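Local coordinates for protein lipase (Streptomyces rimosus, PDB 5MAL) that hydrolyses triacylglycerols and other carboxylic esters as a secreted SGNH-superfamily lipase, preferring medium-length acyl chains, at residues T72-T78 against A133-L139. Residues are numbered along the deposited sequence; the frame is centred on the assembly and turned at random. Where two conformers were deposited one is given.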
loop_
_atom_site.group_PDB
_atom_site.type_symbol
_atom_site.label_atom_id
_atom_site.label_comp_id
_atom_site.label_asym_id
_atom_site.label_seq_id
_atom_site.Cartn_x
_atom_site.Cartn_y
_atom_site.Cartn_z
ATOM N N THR A 72 5.203 9.155 -19.540
ATOM C CA THR A 72 5.495 8.369 -18.347
ATOM C C THR A 72 6.098 7.019 -18.713
ATOM O O THR A 72 5.575 6.320 -19.590
ATOM C CB THR A 72 4.234 8.163 -17.516
ATOM O OG1 THR A 72 3.631 9.441 -17.269
ATOM C CG2 THR A 72 4.561 7.487 -16.177
ATOM N N ASP A 73 7.194 6.668 -18.040
ATOM C CA ASP A 73 7.899 5.399 -18.269
ATOM C C ASP A 73 7.542 4.344 -17.242
ATOM O O ASP A 73 7.558 3.141 -17.524
ATOM C CB ASP A 73 9.413 5.615 -18.228
ATOM C CG ASP A 73 9.887 6.550 -19.317
ATOM O OD1 ASP A 73 10.045 6.091 -20.462
ATOM O OD2 ASP A 73 10.073 7.748 -19.026
ATOM N N LEU A 74 7.302 4.805 -16.022
ATOM C CA LEU A 74 7.044 3.902 -14.910
ATOM C C LEU A 74 5.931 4.454 -14.043
ATOM O O LEU A 74 5.916 5.640 -13.722
ATOM C CB LEU A 74 8.317 3.698 -14.086
ATOM C CG LEU A 74 8.249 2.828 -12.826
ATOM C CD1 LEU A 74 7.877 1.379 -13.161
ATOM C CD2 LEU A 74 9.561 2.875 -12.050
ATOM N N VAL A 75 4.976 3.600 -13.699
ATOM C CA VAL A 75 3.957 3.965 -12.739
ATOM C C VAL A 75 3.946 2.914 -11.638
ATOM O O VAL A 75 3.935 1.716 -11.919
ATOM C CB VAL A 75 2.552 4.053 -13.375
ATOM C CG1 VAL A 75 1.502 4.342 -12.314
ATOM C CG2 VAL A 75 2.524 5.107 -14.464
ATOM N N SER A 76 3.973 3.355 -10.390
ATOM C CA SER A 76 3.764 2.428 -9.286
ATOM C C SER A 76 2.518 2.832 -8.520
ATOM O O SER A 76 2.139 4.003 -8.499
ATOM C CB SER A 76 4.969 2.381 -8.341
ATOM O OG SER A 76 5.245 3.656 -7.796
ATOM N N ILE A 77 1.888 1.873 -7.855
ATOM C CA ILE A 77 0.725 2.223 -7.060
ATOM C C ILE A 77 0.418 1.170 -6.011
ATOM O O ILE A 77 0.592 -0.021 -6.253
ATOM C CB ILE A 77 -0.509 2.439 -7.968
ATOM C CG1 ILE A 77 -1.686 2.995 -7.158
ATOM C CG2 ILE A 77 -0.865 1.143 -8.720
ATOM C CD1 ILE A 77 -2.819 3.529 -8.032
ATOM N N THR A 78 0.043 1.637 -4.824
ATOM C CA THR A 78 -0.711 0.839 -3.865
ATOM C C THR A 78 -2.001 1.617 -3.663
ATOM O O THR A 78 -1.965 2.793 -3.367
ATOM C CB THR A 78 0.015 0.628 -2.502
ATOM O OG1 THR A 78 0.288 1.895 -1.905
ATOM C CG2 THR A 78 1.323 -0.127 -2.675
ATOM N N ALA A 133 2.655 3.493 -22.718
ATOM C CA ALA A 133 3.982 2.897 -22.831
ATOM C C ALA A 133 4.575 2.612 -21.461
ATOM O O ALA A 133 5.606 1.942 -21.343
ATOM C CB ALA A 133 4.909 3.806 -23.632
ATOM N N ALA A 134 3.931 3.127 -20.420
ATOM C CA ALA A 134 4.505 3.020 -19.089
ATOM C C ALA A 134 4.505 1.577 -18.633
ATOM O O ALA A 134 3.545 0.829 -18.858
ATOM C CB ALA A 134 3.737 3.905 -18.077
ATOM N N GLN A 135 5.609 1.169 -18.036
ATOM C CA GLN A 135 5.627 -0.078 -17.281
ATOM C C GLN A 135 4.918 0.225 -15.975
ATOM O O GLN A 135 5.239 1.207 -15.298
ATOM C CB GLN A 135 7.047 -0.601 -17.021
ATOM C CG GLN A 135 7.809 -1.145 -18.240
ATOM C CD GLN A 135 7.278 -2.479 -18.788
ATOM O OE1 GLN A 135 6.114 -2.598 -19.194
ATOM N NE2 GLN A 135 8.151 -3.481 -18.830
ATOM N N VAL A 136 3.936 -0.592 -15.624
ATOM C CA VAL A 136 3.118 -0.305 -14.459
ATOM C C VAL A 136 3.292 -1.387 -13.421
ATOM O O VAL A 136 3.161 -2.573 -13.718
ATOM C CB VAL A 136 1.640 -0.164 -14.848
ATOM C CG1 VAL A 136 0.800 0.191 -13.655
ATOM C CG2 VAL A 136 1.485 0.921 -15.903
ATOM N N VAL A 137 3.625 -0.977 -12.203
ATOM C CA VAL A 137 3.806 -1.935 -11.129
ATOM C C VAL A 137 2.788 -1.658 -10.042
ATOM O O VAL A 137 2.834 -0.612 -9.379
ATOM C CB VAL A 137 5.209 -1.865 -10.515
ATOM C CG1 VAL A 137 5.408 -3.043 -9.554
ATOM C CG2 VAL A 137 6.271 -1.850 -11.594
ATOM N N VAL A 138 1.870 -2.591 -9.857
ATOM C CA VAL A 138 0.945 -2.509 -8.734
ATOM C C VAL A 138 1.543 -3.299 -7.586
ATOM O O VAL A 138 1.911 -4.459 -7.749
ATOM C CB VAL A 138 -0.431 -3.067 -9.077
ATOM C CG1 VAL A 138 -1.347 -2.909 -7.869
ATOM C CG2 VAL A 138 -1.000 -2.353 -10.286
ATOM N N LEU A 139 1.689 -2.668 -6.435
ATOM C CA LEU A 139 2.248 -3.364 -5.302
ATOM C C LEU A 139 1.123 -3.679 -4.338
ATOM O O LEU A 139 0.186 -2.893 -4.181
ATOM C CB LEU A 139 3.328 -2.533 -4.638
ATOM C CG LEU A 139 4.615 -2.394 -5.458
ATOM C CD1 LEU A 139 4.589 -1.203 -6.406
ATOM C CD2 LEU A 139 5.797 -2.288 -4.514
HETATM O O HOH W 1 3.568 6.129 -21.395
#
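Val75 and Val137 join neighbouring strands, 74-78 and 135-139, in the central sheet of the alpha/beta SGNH-hydrolase fold; the segment axes run nearly parallel, 4.7 Å apart at their closest. The 54 residues linking the segments are mostly helix, as expected of a beta-alpha-beta crossover. Five backbone bonds fix the register. Val75 is gripped at both polar atoms: its N donates to Gln135 O, and its O receives Val137 N at 2.7 Å, nearly straight at hydrogen (173°). Ile77 is bonded at the same two atoms, its N more loosely to Val137 O and its O taking Leu139 N. The first bond of the series, Gln135 N to Asp73 O, is less regular, the donor standing 43° out of the carbonyl plane. Just before this bond a water bridges the two segments, donating to Thr72 O and accepting from Ala133 N at 3.1 Å. Backbone groups of Leu74 and Ser76 bond instead to strand 3-8 on the other flank. The buried hydroxyls are satisfied outside the two segments: Thr72 OG1 by Asn69 N, Ser76 OG by Tyr4 OH, and Thr78 OG1 by Ser12 OG and Asp9 OD1; the side chain of Thr78 lies about 7 Å from that of the nucleophile Ser10. Ile77 and Val138 lie side by side on one face, their CG2 methyls 3.8 Å apart. On the reverse face, Leu74 holds CG anti to N (chi1 177°), and the chain then swings toward the partner strand, bringing CD1 within 3.9 Å of Val137 CG2. That same Leu74 CD1 methyl rests 3.4 Å from Gln135 O, the carbonyl already engaged by Val75 N.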